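PDB 3ICJ: amidohydrolase 3 domain-containing protein from Pyrococcus furiosus, which binds zinc ions and, like other amidohydrolases, probably hydrolyses carbon-nitrogen bonds other than peptide bonds. Local coordinates for residues R207-N211 and E212-T216; H230-L234 and G235-V239; D275-E279 and L280-K284; I86-G90 and K91-P95; R167-F170 and H171-V174. One frame throughout, in Å; residues are numbered along the deposited sequence. Where two conformers were deposited one is given.

Contact 1 (R207-N211 and E212-T216); sequences RKIIN and EKILT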
loop_
_atom_site.group_PDB
_atom_site.type_symbol
_atom_site.label_atom_id
_atom_site.label_comp_id
_atom_site.label_asym_id
_atom_site.label_seq_id
_atom_site.Cartn_x
_atom_site.Cartn_y
_atom_site.Cartn_z
ATOM N N ARG A 207 -4.611 19.375 -2.731
ATOM C CA ARG A 207 -3.791 18.244 -2.340
ATOM C C ARG A 207 -2.500 18.228 -3.145
ATOM O O ARG A 207 -1.436 18.051 -2.599
ATOM C CB ARG A 207 -4.535 16.944 -2.612
ATOM C CG ARG A 207 -5.484 16.472 -1.551
ATOM C CD ARG A 207 -5.785 14.999 -1.795
ATOM N NE ARG A 207 -7.029 14.509 -1.218
ATOM C CZ ARG A 207 -8.154 14.325 -1.900
ATOM N NH1 ARG A 207 -8.220 14.634 -3.187
ATOM N NH2 ARG A 207 -9.231 13.843 -1.289
ATOM N N LYS A 208 -2.617 18.394 -4.454
ATOM C CA LYS A 208 -1.471 18.352 -5.367
ATOM C C LYS A 208 -0.455 19.435 -4.989
ATOM O O LYS A 208 0.744 19.147 -4.898
ATOM C CB LYS A 208 -1.935 18.505 -6.819
ATOM C CG LYS A 208 -0.818 18.518 -7.869
ATOM C CD LYS A 208 -1.328 19.004 -9.226
ATOM C CE LYS A 208 -1.512 17.863 -10.204
ATOM N NZ LYS A 208 -0.215 17.534 -10.858
ATOM N N ILE A 209 -0.947 20.657 -4.740
ATOM C CA ILE A 209 -0.088 21.786 -4.367
ATOM C C ILE A 209 0.573 21.558 -2.996
ATOM O O ILE A 209 1.768 21.811 -2.822
ATOM C CB ILE A 209 -0.841 23.156 -4.423
ATOM C CG1 ILE A 209 -1.213 23.512 -5.874
ATOM C CG2 ILE A 209 0.028 24.264 -3.855
ATOM C CD1 ILE A 209 -2.306 24.591 -6.008
ATOM N N ILE A 210 -0.204 21.052 -2.046
ATOM C CA ILE A 210 0.320 20.670 -0.734
ATOM C C ILE A 210 1.471 19.653 -0.849
ATOM O O ILE A 210 2.559 19.860 -0.296
ATOM C CB ILE A 210 -0.814 20.149 0.183
ATOM C CG1 ILE A 210 -1.666 21.325 0.659
ATOM C CG2 ILE A 210 -0.231 19.361 1.383
ATOM C CD1 ILE A 210 -3.052 20.950 1.183
ATOM N N ASN A 211 1.239 18.590 -1.614
ATOM C CA ASN A 211 2.210 17.506 -1.770
ATOM C C ASN A 211 3.470 17.874 -2.551
ATOM O O ASN A 211 4.562 17.402 -2.230
ATOM C CB ASN A 211 1.561 16.283 -2.430
ATOM C CG ASN A 211 0.511 15.624 -1.551
ATOM O OD1 ASN A 211 0.495 15.791 -0.328
ATOM N ND2 ASN A 211 -0.379 14.866 -2.178
ATOM N N GLU A 212 3.311 18.701 -3.576
ATOM C CA GLU A 212 4.411 19.042 -4.472
ATOM C C GLU A 212 5.147 20.342 -4.124
ATOM O O GLU A 212 6.369 20.409 -4.264
ATOM C CB GLU A 212 3.922 19.086 -5.923
ATOM C CG GLU A 212 3.360 17.760 -6.417
ATOM C CD GLU A 212 2.855 17.821 -7.851
ATOM O OE1 GLU A 212 2.595 16.746 -8.422
ATOM O OE2 GLU A 212 2.713 18.932 -8.405
ATOM N N LYS A 213 4.408 21.363 -3.692
ATOM C CA LYS A 213 4.996 22.677 -3.400
ATOM C C LYS A 213 5.268 22.964 -1.914
ATOM O O LYS A 213 6.349 23.419 -1.577
ATOM C CB LYS A 213 4.152 23.812 -4.003
ATOM C CG LYS A 213 4.828 25.182 -3.892
ATOM C CD LYS A 213 3.934 26.349 -4.285
ATOM C CE LYS A 213 4.695 27.664 -4.108
ATOM N NZ LYS A 213 3.855 28.851 -4.400
ATOM N N ILE A 214 4.295 22.699 -1.042
ATOM C CA ILE A 214 4.343 23.172 0.359
ATOM C C ILE A 214 5.126 22.266 1.325
ATOM O O ILE A 214 5.997 22.744 2.063
ATOM C CB ILE A 214 2.919 23.445 0.894
ATOM C CG1 ILE A 214 2.240 24.504 0.025
ATOM C CG2 ILE A 214 2.950 23.887 2.354
ATOM C CD1 ILE A 214 0.743 24.397 0.021
ATOM N N LEU A 215 4.811 20.970 1.330
ATOM C CA LEU A 215 5.576 19.992 2.115
ATOM C C LEU A 215 7.036 19.909 1.654
ATOM O O LEU A 215 7.327 20.050 0.477
ATOM C CB LEU A 215 4.911 18.616 2.063
ATOM C CG LEU A 215 3.484 18.586 2.627
ATOM C CD1 LEU A 215 2.853 17.230 2.384
ATOM C CD2 LEU A 215 3.441 18.955 4.103
ATOM N N THR A 216 7.948 19.718 2.597
ATOM C CA THR A 216 9.383 19.720 2.301
ATOM C C THR A 216 9.917 18.290 2.338
ATOM O O THR A 216 9.189 17.367 2.724
ATOM C CB THR A 216 10.193 20.574 3.311
ATOM O OG1 THR A 216 10.138 19.965 4.610
ATOM C CG2 THR A 216 9.675 22.005 3.374
#
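I210 and L215 meet at the inner side of the last turn of helix 200-214, their branched chains slanting across each other with I210 CG2 3.9 Å from L215 CD1. With L215 CG anti to its own carbonyl carbon (chi1 -61°), the side chain folds back along the helix and lies over I210 O as well. I210 turns its other branch to I214, CG1 to CD1 at 4.0 Å, and that same I214 CD1 comes within 3.9 Å of I209 CG2, so one delta methyl touches two isoleucines. Branched apolar residues suit this face, which rests on L183 of helix 177-183 and F138 of strand 137-142. Beneath them the helix widens into a pi-type turn: I209 O accepts from both K213 N (2.8 Å) and I214 N (3.2 Å), while L215 N reaches I210 O at 3.0 Å with a nearly straight N-H (175°). Replacing L215 by alanine would probably open a gap beside I210 CG2 and F138 at the helix end. Different chemistry fills the outer side, where K208 and E212 stand one turn apart among exposed residues. The extended glutamate brings OE2 to 3.6 Å from K208 CG, and K208, bent near its tip, keeps NZ 3.8 Å from E212 OE1, a long salt bridge. At the helix end K247 NZ is hydrogen-bonded to the carbonyl oxygens of E212 and L215.

Contact 2 (H230-L234 and G235-V239); sequences HLLSL and GVHSV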
loop_
_atom_site.group_PDB
_atom_site.type_symbol
_atom_site.label_atom_id
_atom_site.label_comp_id
_atom_site.label_asym_id
_atom_site.label_seq_id
_atom_site.Cartn_x
_atom_site.Cartn_y
_atom_site.Cartn_z
ATOM N N HIS A 230 5.107 2.338 12.549
ATOM C CA HIS A 230 3.779 1.757 12.671
ATOM C C HIS A 230 3.771 0.358 12.049
ATOM O O HIS A 230 3.300 -0.591 12.682
ATOM C CB HIS A 230 2.758 2.684 12.008
ATOM C CG HIS A 230 1.355 2.158 11.988
ATOM N ND1 HIS A 230 0.546 2.139 13.104
ATOM C CD2 HIS A 230 0.603 1.674 10.968
ATOM C CE1 HIS A 230 -0.638 1.654 12.779
ATOM N NE2 HIS A 230 -0.626 1.354 11.490
ATOM N N LEU A 231 4.340 0.234 10.848
ATOM C CA LEU A 231 4.363 -1.026 10.115
ATOM C C LEU A 231 5.184 -2.117 10.817
ATOM O O LEU A 231 4.743 -3.280 10.891
ATOM C CB LEU A 231 4.875 -0.819 8.685
ATOM C CG LEU A 231 3.851 -0.108 7.792
ATOM C CD1 LEU A 231 4.538 0.433 6.549
ATOM C CD2 LEU A 231 2.682 -1.009 7.416
ATOM N N LEU A 232 6.359 -1.734 11.324
ATOM C CA LEU A 232 7.227 -2.639 12.075
ATOM C C LEU A 232 6.554 -3.208 13.327
ATOM O O LEU A 232 6.654 -4.413 13.577
ATOM C CB LEU A 232 8.565 -1.976 12.430
ATOM C CG LEU A 232 9.567 -1.761 11.277
ATOM C CD1 LEU A 232 10.739 -0.953 11.807
ATOM C CD2 LEU A 232 10.035 -3.081 10.652
ATOM N N SER A 233 5.844 -2.357 14.078
ATOM C CA SER A 233 5.092 -2.804 15.254
ATOM C C SER A 233 3.980 -3.784 14.907
ATOM O O SER A 233 3.543 -4.518 15.770
ATOM C CB SER A 233 4.487 -1.625 16.022
ATOM O OG SER A 233 3.301 -1.198 15.372
ATOM N N LEU A 234 3.504 -3.753 13.664
ATOM C CA LEU A 234 2.517 -4.714 13.154
ATOM C C LEU A 234 3.135 -5.974 12.506
ATOM O O LEU A 234 2.416 -6.817 11.982
ATOM C CB LEU A 234 1.545 -4.028 12.176
ATOM C CG LEU A 234 0.729 -2.860 12.743
ATOM C CD1 LEU A 234 0.115 -2.070 11.620
ATOM C CD2 LEU A 234 -0.358 -3.331 13.727
ATOM N N GLY A 235 4.462 -6.091 12.537
ATOM C CA GLY A 235 5.159 -7.237 11.960
ATOM C C GLY A 235 5.428 -7.197 10.461
ATOM O O GLY A 235 5.724 -8.232 9.862
ATOM N N VAL A 236 5.328 -6.012 9.854
ATOM C CA VAL A 236 5.581 -5.827 8.424
ATOM C C VAL A 236 7.000 -5.279 8.256
ATOM O O VAL A 236 7.327 -4.180 8.752
ATOM C CB VAL A 236 4.543 -4.839 7.758
ATOM C CG1 VAL A 236 4.825 -4.651 6.259
ATOM C CG2 VAL A 236 3.108 -5.305 7.992
ATOM N N HIS A 237 7.849 -6.045 7.585
ATOM C CA HIS A 237 9.267 -5.673 7.437
ATOM C C HIS A 237 9.665 -5.287 6.015
ATOM O O HIS A 237 10.808 -4.903 5.795
ATOM C CB HIS A 237 10.183 -6.817 7.887
ATOM C CG HIS A 237 10.152 -7.103 9.356
ATOM N ND1 HIS A 237 11.157 -7.808 9.983
ATOM C CD2 HIS A 237 9.225 -6.844 10.310
ATOM C CE1 HIS A 237 10.869 -7.939 11.268
ATOM N NE2 HIS A 237 9.694 -7.376 11.488
ATOM N N SER A 238 8.753 -5.450 5.052
ATOM C CA SER A 238 9.024 -5.117 3.640
ATOM C C SER A 238 7.758 -4.578 2.994
ATOM O O SER A 238 6.654 -5.034 3.323
ATOM C CB SER A 238 9.528 -6.346 2.842
ATOM O OG SER A 238 10.431 -7.159 3.580
ATOM N N VAL A 239 7.905 -3.601 2.096
ATOM C CA VAL A 239 6.767 -2.942 1.462
ATOM C C VAL A 239 7.034 -2.666 -0.010
ATOM O O VAL A 239 8.176 -2.414 -0.413
ATOM C CB VAL A 239 6.339 -1.599 2.151
ATOM C CG1 VAL A 239 5.807 -1.843 3.562
ATOM C CG2 VAL A 239 7.485 -0.592 2.190
HETATM O O HOH W 1 8.314 -6.541 13.625
#
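L231 and V236 form the tight side of this helix end: L231 CB and V236 CB lie 4.1 Å apart, and L231 CD1 meets V239 CG1 at 4.0 Å. Compact apolar residues suit this side, lined by L102, L104 and M263. L232 reaches the other way, its CD2 3.5 Å from V236 O and 3.9 Å from H237 CD2, with the leucine and histidine chains crossing nearly at right angles. This side is the looser one, bridged by a water that donates to L232 O and lies in the plane of the H237 ring, 2.7 Å from NE2, while E493 holds ND1 of the same ring. On the surface S233 OG donates to H230 O at 2.8 Å. G235, at phi 83°, turns the chain where any CB would collide with L234 O. V236 N to L231 O (3.0 Å) and G235 N to L232 O complete a Schellman motif, passing helix 217-233 into strand 236-244, the parallel neighbour of zinc-ligand strand 92-102, as in amidohydrolase barrels.

Contact 3 (D275-E279 and L280-K284); sequences DKLEE and LNLGK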
loop_
_atom_site.group_PDB
_atom_site.type_symbol
_atom_site.label_atom_id
_atom_site.label_comp_id
_atom_site.label_asym_id
_atom_site.label_seq_id
_atom_site.Cartn_x
_atom_site.Cartn_y
_atom_site.Cartn_z
ATOM N N ASP A 275 12.635 11.151 -16.573
ATOM C CA ASP A 275 13.565 12.102 -17.166
ATOM C C ASP A 275 14.907 12.186 -16.415
ATOM O O ASP A 275 15.960 12.127 -17.041
ATOM C CB ASP A 275 12.963 13.508 -17.263
ATOM C CG ASP A 275 11.863 13.634 -18.311
ATOM O OD1 ASP A 275 11.687 12.765 -19.193
ATOM O OD2 ASP A 275 11.157 14.651 -18.240
ATOM N N LYS A 276 14.859 12.305 -15.082
ATOM C CA LYS A 276 16.070 12.437 -14.271
ATOM C C LYS A 276 16.840 11.120 -14.185
ATOM O O LYS A 276 18.077 11.125 -14.225
ATOM C CB LYS A 276 15.741 12.971 -12.865
ATOM C CG LYS A 276 15.391 14.463 -12.836
ATOM C CD LYS A 276 15.018 14.902 -11.429
ATOM C CE LYS A 276 14.649 16.388 -11.420
ATOM N NZ LYS A 276 14.467 16.910 -10.032
ATOM N N LEU A 277 16.103 10.003 -14.113
ATOM C CA LEU A 277 16.716 8.667 -14.152
ATOM C C LEU A 277 17.499 8.404 -15.455
ATOM O O LEU A 277 18.659 7.977 -15.405
ATOM C CB LEU A 277 15.683 7.555 -13.881
ATOM C CG LEU A 277 14.943 7.437 -12.538
ATOM C CD1 LEU A 277 14.337 6.023 -12.389
ATOM C CD2 LEU A 277 15.830 7.720 -11.356
ATOM N N GLU A 278 16.875 8.700 -16.597
ATOM C CA GLU A 278 17.497 8.550 -17.925
ATOM C C GLU A 278 18.740 9.406 -18.132
ATOM O O GLU A 278 19.669 8.994 -18.840
ATOM C CB GLU A 278 16.478 8.831 -19.044
ATOM C CG GLU A 278 15.406 7.788 -19.113
ATOM C CD GLU A 278 14.332 8.091 -20.117
ATOM O OE1 GLU A 278 14.250 9.240 -20.606
ATOM O OE2 GLU A 278 13.563 7.160 -20.428
ATOM N N GLU A 279 18.768 10.577 -17.487
ATOM C CA GLU A 279 19.909 11.493 -17.586
ATOM C C GLU A 279 21.129 11.015 -16.792
ATOM O O GLU A 279 22.247 11.450 -17.054
ATOM C CB GLU A 279 19.528 12.940 -17.218
ATOM C CG GLU A 279 18.726 13.694 -18.277
ATOM C CD GLU A 279 19.508 13.916 -19.571
ATOM O OE1 GLU A 279 18.983 13.551 -20.649
ATOM O OE2 GLU A 279 20.650 14.432 -19.509
ATOM N N LEU A 280 20.913 10.088 -15.863
ATOM C CA LEU A 280 22.012 9.426 -15.163
ATOM C C LEU A 280 22.198 7.974 -15.581
ATOM O O LEU A 280 23.138 7.328 -15.128
ATOM C CB LEU A 280 21.799 9.472 -13.645
ATOM C CG LEU A 280 22.169 10.761 -12.922
ATOM C CD1 LEU A 280 21.548 10.731 -11.556
ATOM C CD2 LEU A 280 23.692 10.931 -12.823
ATOM N N ASN A 281 21.300 7.473 -16.437
ATOM C CA ASN A 281 21.102 6.021 -16.670
ATOM C C ASN A 281 20.894 5.222 -15.371
ATOM O O ASN A 281 21.294 4.056 -15.265
ATOM C CB ASN A 281 22.243 5.434 -17.525
ATOM C CG ASN A 281 21.898 4.095 -18.164
ATOM O OD1 ASN A 281 20.735 3.790 -18.443
ATOM N ND2 ASN A 281 22.924 3.281 -18.386
ATOM N N LEU A 282 20.257 5.847 -14.377
ATOM C CA LEU A 282 19.926 5.153 -13.137
ATOM C C LEU A 282 18.626 4.387 -13.285
ATOM O O LEU A 282 17.574 4.970 -13.566
ATOM C CB LEU A 282 19.842 6.129 -11.955
ATOM C CG LEU A 282 19.382 5.640 -10.572
ATOM C CD1 LEU A 282 20.321 4.608 -9.934
ATOM C CD2 LEU A 282 19.171 6.848 -9.627
ATOM N N GLY A 283 18.688 3.070 -13.094
ATOM C CA GLY A 283 17.490 2.266 -13.217
ATOM C C GLY A 283 17.333 1.422 -11.970
ATOM O O GLY A 283 17.498 1.918 -10.845
ATOM N N LYS A 284 17.065 0.141 -12.177
ATOM C CA LYS A 284 16.957 -0.817 -11.073
ATOM C C LYS A 284 18.238 -0.794 -10.227
ATOM O O LYS A 284 19.354 -0.883 -10.754
ATOM C CB LYS A 284 16.653 -2.223 -11.599
ATOM C CG LYS A 284 16.392 -3.280 -10.503
ATOM C CD LYS A 284 15.858 -4.578 -11.120
ATOM C CE LYS A 284 16.194 -5.809 -10.276
ATOM N NZ LYS A 284 15.696 -7.085 -10.873
#
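L277 and L282 face each other across the end of helix 274-280, joined by both backbone and side chain. Among the hydrogen bonds, L277 O is the chief acceptor: L282 N (2.9 Å) and L280 N (3.1 Å) approach it from opposite faces of its carbonyl plane. A weak bond from N281 N to E278 O, at 3.3 Å, joins the L282-L277 bond to make a Schellman motif. N281 is its C-prime residue with phi 52°, a left-handed conformation that asparagine accepts more readily than most residues. The apolar part is small. L282 CG is anti to the backbone N (chi1 174°), which swings the leucine back until its CD2 is 3.9 Å from L277 CD2; the two chains meet at a slant. L277 CB also packs closely on L282 O, at 3.2 Å. The charged groups pair with other parts of the chain: D275 and E278 both form salt bridges with R337 of helix 328-338, and K276 with E246. L277, the buried member, leans on L343, while E278 and N281 touch L341. From this surface turn the chain runs by way of K284, bonded through its backbone to L341, into strand 285-286, which pairs antiparallel with 290-294.

Contact 4 (I86-G90 and K91-P95); sequences IDLKG and KFVMP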
loop_
_atom_site.group_PDB
_atom_site.type_symbol
_atom_site.label_atom_id
_atom_site.label_comp_id
_atom_site.label_asym_id
_atom_site.label_seq_id
_atom_site.Cartn_x
_atom_site.Cartn_y
_atom_site.Cartn_z
ATOM N N ILE A 86 19.214 -17.750 21.310
ATOM C CA ILE A 86 17.895 -17.232 21.710
ATOM C C ILE A 86 16.949 -18.407 21.934
ATOM O O ILE A 86 16.575 -19.111 20.980
ATOM C CB ILE A 86 17.272 -16.260 20.655
ATOM C CG1 ILE A 86 18.234 -15.112 20.292
ATOM C CG2 ILE A 86 15.890 -15.749 21.123
ATOM C CD1 ILE A 86 18.093 -13.864 21.134
ATOM N N ASP A 87 16.574 -18.629 23.194
ATOM C CA ASP A 87 15.689 -19.733 23.554
ATOM C C ASP A 87 14.241 -19.265 23.422
ATOM O O ASP A 87 13.780 -18.439 24.198
ATOM C CB ASP A 87 15.998 -20.226 24.977
ATOM C CG ASP A 87 15.436 -21.616 25.264
ATOM O OD1 ASP A 87 14.277 -21.900 24.890
ATOM O OD2 ASP A 87 16.162 -22.419 25.896
ATOM N N LEU A 88 13.529 -19.796 22.423
ATOM C CA LEU A 88 12.144 -19.381 22.145
ATOM C C LEU A 88 11.137 -19.800 23.222
ATOM O O LEU A 88 10.074 -19.191 23.339
ATOM C CB LEU A 88 11.691 -19.880 20.765
ATOM C CG LEU A 88 12.512 -19.317 19.601
ATOM C CD1 LEU A 88 12.287 -20.168 18.358
ATOM C CD2 LEU A 88 12.200 -17.852 19.349
ATOM N N LYS A 89 11.484 -20.831 23.980
ATOM C CA LYS A 89 10.638 -21.358 25.035
ATOM C C LYS A 89 9.266 -21.702 24.505
ATOM O O LYS A 89 8.266 -21.300 25.066
ATOM C CB LYS A 89 10.534 -20.369 26.195
ATOM C CG LYS A 89 11.856 -20.039 26.850
ATOM C CD LYS A 89 11.669 -19.550 28.275
ATOM C CE LYS A 89 12.833 -18.714 28.726
ATOM N NZ LYS A 89 13.918 -19.558 29.277
ATOM N N GLY A 90 9.232 -22.446 23.410
ATOM C CA GLY A 90 7.978 -22.928 22.842
ATOM C C GLY A 90 7.224 -21.926 21.981
ATOM O O GLY A 90 6.157 -22.248 21.463
ATOM N N LYS A 91 7.770 -20.717 21.825
ATOM C CA LYS A 91 7.135 -19.676 21.015
ATOM C C LYS A 91 7.218 -19.991 19.528
ATOM O O LYS A 91 7.978 -20.870 19.100
ATOM C CB LYS A 91 7.739 -18.295 21.292
ATOM C CG LYS A 91 7.225 -17.643 22.572
ATOM C CD LYS A 91 7.836 -16.253 22.738
ATOM C CE LYS A 91 7.863 -15.821 24.189
ATOM N NZ LYS A 91 8.852 -16.623 24.968
ATOM N N PHE A 92 6.438 -19.261 18.745
ATOM C CA PHE A 92 6.370 -19.478 17.298
ATOM C C PHE A 92 7.097 -18.387 16.507
ATOM O O PHE A 92 7.068 -17.219 16.881
ATOM C CB PHE A 92 4.913 -19.610 16.844
ATOM C CG PHE A 92 4.188 -20.786 17.469
ATOM C CD1 PHE A 92 4.096 -22.001 16.792
ATOM C CD2 PHE A 92 3.614 -20.683 18.733
ATOM C CE1 PHE A 92 3.451 -23.102 17.378
ATOM C CE2 PHE A 92 2.960 -21.770 19.317
ATOM C CZ PHE A 92 2.878 -22.979 18.635
ATOM N N VAL A 93 7.780 -18.787 15.437
ATOM C CA VAL A 93 8.411 -17.838 14.517
ATOM C C VAL A 93 7.762 -18.008 13.127
ATOM O O VAL A 93 7.352 -19.109 12.764
ATOM C CB VAL A 93 9.946 -18.042 14.457
ATOM C CG1 VAL A 93 10.612 -17.072 13.496
ATOM C CG2 VAL A 93 10.587 -17.895 15.851
ATOM N N MET A 94 7.662 -16.919 12.366
ATOM C CA MET A 94 7.214 -16.990 10.952
ATOM C C MET A 94 7.899 -15.890 10.119
ATOM O O MET A 94 8.369 -14.893 10.694
ATOM C CB MET A 94 5.662 -16.896 10.872
ATOM C CG MET A 94 5.022 -15.507 11.203
ATOM S SD MET A 94 3.234 -15.365 10.801
ATOM C CE MET A 94 3.337 -14.862 9.076
ATOM N N PRO A 95 7.953 -16.044 8.769
ATOM C CA PRO A 95 8.466 -14.945 7.948
ATOM C C PRO A 95 7.638 -13.690 8.213
ATOM O O PRO A 95 6.406 -13.785 8.415
ATOM C CB PRO A 95 8.242 -15.444 6.507
ATOM C CG PRO A 95 8.179 -16.947 6.638
ATOM C CD PRO A 95 7.466 -17.167 7.937
HETATM O O HOH W 2 7.591 -18.995 25.839
#
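K91 wraps its side chain round the carbonyl of L88, closing a type I' beta turn, L88 to K91, between strands 84-87 and 92-102. Two donors grip L88 O from opposite faces of its plane: K91 N at 3.2 Å and K91 NZ at 3.3 Å. A bend at the last torsion (chi4 70°) turns the ammonium back, and K91 CB lies 3.2 Å from the same oxygen. Beside these polar bonds, L88 CD1 meets V93 CG2 at 3.8 Å, the chains crossing at about a right angle; both residues are buried and pack on I45 of strand 44-49. Further out, a water donates to K89 O and accepts from K91 NZ at 2.8 Å, so lysine's long, polar-tipped chain suits the place. K89 and G90 both have positive phi, as this turn demands, and glycine adopts it without strain. The turn's entry is set by D87, whose carboxylate also takes N42 ND2 and makes an Asx turn: K89 N binds the anti lone pair of D87 OD1 at 3.1 Å.

Contact 5 (R167-F170 and H171-V174); sequences RRCF and HVAV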
loop_
_atom_site.group_PDB
_atom_site.type_symbol
_atom_site.label_atom_id
_atom_site.label_comp_id
_atom_site.label_asym_id
_atom_site.label_seq_id
_atom_site.Cartn_x
_atom_site.Cartn_y
_atom_site.Cartn_z
ATOM N N ARG A 167 -13.285 17.039 5.545
ATOM C CA ARG A 167 -14.548 16.479 6.014
ATOM C C ARG A 167 -14.480 14.958 6.094
ATOM O O ARG A 167 -13.556 14.339 5.565
ATOM C CB ARG A 167 -15.696 16.906 5.098
ATOM C CG ARG A 167 -17.073 16.779 5.728
ATOM C CD ARG A 167 -18.170 17.119 4.733
ATOM N NE ARG A 167 -19.502 16.904 5.291
ATOM C CZ ARG A 167 -20.089 15.716 5.385
ATOM N NH1 ARG A 167 -19.463 14.628 4.958
ATOM N NH2 ARG A 167 -21.304 15.613 5.908
ATOM N N ARG A 168 -15.464 14.361 6.758
ATOM C CA ARG A 168 -15.533 12.910 6.885
ATOM C C ARG A 168 -15.284 12.227 5.545
ATOM O O ARG A 168 -14.448 11.329 5.440
ATOM C CB ARG A 168 -16.892 12.486 7.447
ATOM C CG ARG A 168 -16.872 12.145 8.928
ATOM C CD ARG A 168 -18.258 11.778 9.429
ATOM N NE ARG A 168 -18.799 10.611 8.737
ATOM C CZ ARG A 168 -19.742 10.667 7.802
ATOM N NH1 ARG A 168 -20.252 11.837 7.443
ATOM N NH2 ARG A 168 -20.174 9.555 7.225
ATOM N N CYS A 169 -16.015 12.658 4.521
ATOM C CA CYS A 169 -16.031 11.958 3.243
ATOM C C CYS A 169 -14.668 12.023 2.562
ATOM O O CYS A 169 -14.366 11.220 1.679
ATOM C CB CYS A 169 -17.106 12.544 2.324
ATOM S SG CYS A 169 -17.143 14.351 2.277
ATOM N N PHE A 170 -13.848 12.982 2.979
ATOM C CA PHE A 170 -12.644 13.371 2.202
ATOM C C PHE A 170 -12.959 13.982 0.825
ATOM O O PHE A 170 -12.060 14.148 -0.001
ATOM C CB PHE A 170 -11.601 12.230 2.065
ATOM C CG PHE A 170 -10.990 11.786 3.372
ATOM C CD1 PHE A 170 -9.834 12.396 3.859
ATOM C CD2 PHE A 170 -11.556 10.740 4.102
ATOM C CE1 PHE A 170 -9.259 11.983 5.071
ATOM C CE2 PHE A 170 -10.991 10.319 5.314
ATOM C CZ PHE A 170 -9.837 10.944 5.797
ATOM N N HIS A 171 -14.227 14.319 0.580
ATOM C CA HIS A 171 -14.626 14.957 -0.680
ATOM C C HIS A 171 -14.661 16.483 -0.548
ATOM O O HIS A 171 -14.792 17.186 -1.550
ATOM C CB HIS A 171 -15.978 14.421 -1.193
ATOM C CG HIS A 171 -16.005 12.936 -1.392
ATOM N ND1 HIS A 171 -15.031 12.260 -2.097
ATOM C CD2 HIS A 171 -16.887 11.997 -0.974
ATOM C CE1 HIS A 171 -15.310 10.969 -2.101
ATOM N NE2 HIS A 171 -16.431 10.783 -1.428
ATOM N N VAL A 172 -14.514 16.979 0.686
ATOM C CA VAL A 172 -14.566 18.427 1.015
ATOM C C VAL A 172 -13.486 18.741 2.071
ATOM O O VAL A 172 -13.174 17.882 2.903
ATOM C CB VAL A 172 -15.974 18.853 1.582
ATOM C CG1 VAL A 172 -16.030 20.355 1.914
ATOM C CG2 VAL A 172 -17.138 18.476 0.632
ATOM N N ALA A 173 -12.919 19.952 2.049
ATOM C CA ALA A 173 -12.021 20.387 3.115
ATOM C C ALA A 173 -12.251 21.852 3.479
ATOM O O ALA A 173 -12.710 22.622 2.648
ATOM C CB ALA A 173 -10.570 20.165 2.715
ATOM N N VAL A 174 -11.961 22.214 4.725
ATOM C CA VAL A 174 -11.966 23.618 5.151
ATOM C C VAL A 174 -10.546 24.030 5.535
ATOM O O VAL A 174 -9.774 23.218 6.066
ATOM C CB VAL A 174 -13.019 23.909 6.289
ATOM C CG1 VAL A 174 -12.629 23.232 7.616
ATOM C CG2 VAL A 174 -13.250 25.427 6.483
#
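H171 lays the face of its imidazole over C169, whose carbonyl O stands 3.7 Å above the ring plane, over its centre. C169 CB meets H171 CD2 at 3.4 Å, and H171 N donates to C169 SG at 3.4 Å. The thiol can accept because chi1 of C169 (45°) puts SG between the backbone N and the carbonyl carbon. V172 follows, its O taking R167 N at 2.8 Å with an almost straight N-H (175°), and its CB 4.0 Å from R167 CB; a beta-branched valine suits this extended backbone. A173 and V174 carry the strand on, backbone-bonded to V198 and L165. The type I turn R167-F170 and H171 make the loop of a beta hairpin between antiparallel strands 163-167 and 172-175. With alanine in place of C169, H171 N would probably be left without its acceptor. R167, held by Q144 through NE, sends a weak NH1 bond to the same SG, and both donors may help the sulfur carry negative charge, whereas the buried V172 N finds no partner.

How the contacts relate
From the N terminus the five contacts come in the order 4, 5, 1, 2, 3; each closes before the next opens, so none nest or cross. Contact 4 turns strand 84-87 into 92-102, leaving the small N-terminal sheet for the larger one. Contact 5 closes a hairpin in the six-stranded sheet. Contact 1 ends helix 200-214, and its R207 NH2 packs on F170 O of contact 5 at 3.1 Å. Helix 217-233 then runs to contact 2, whose strand lies beside 92-102, bringing it within about 6 Å of contact 4 at the nearest atoms. Contact 3 ends a surface helix, with its centre about 44 Å from that of contact 4.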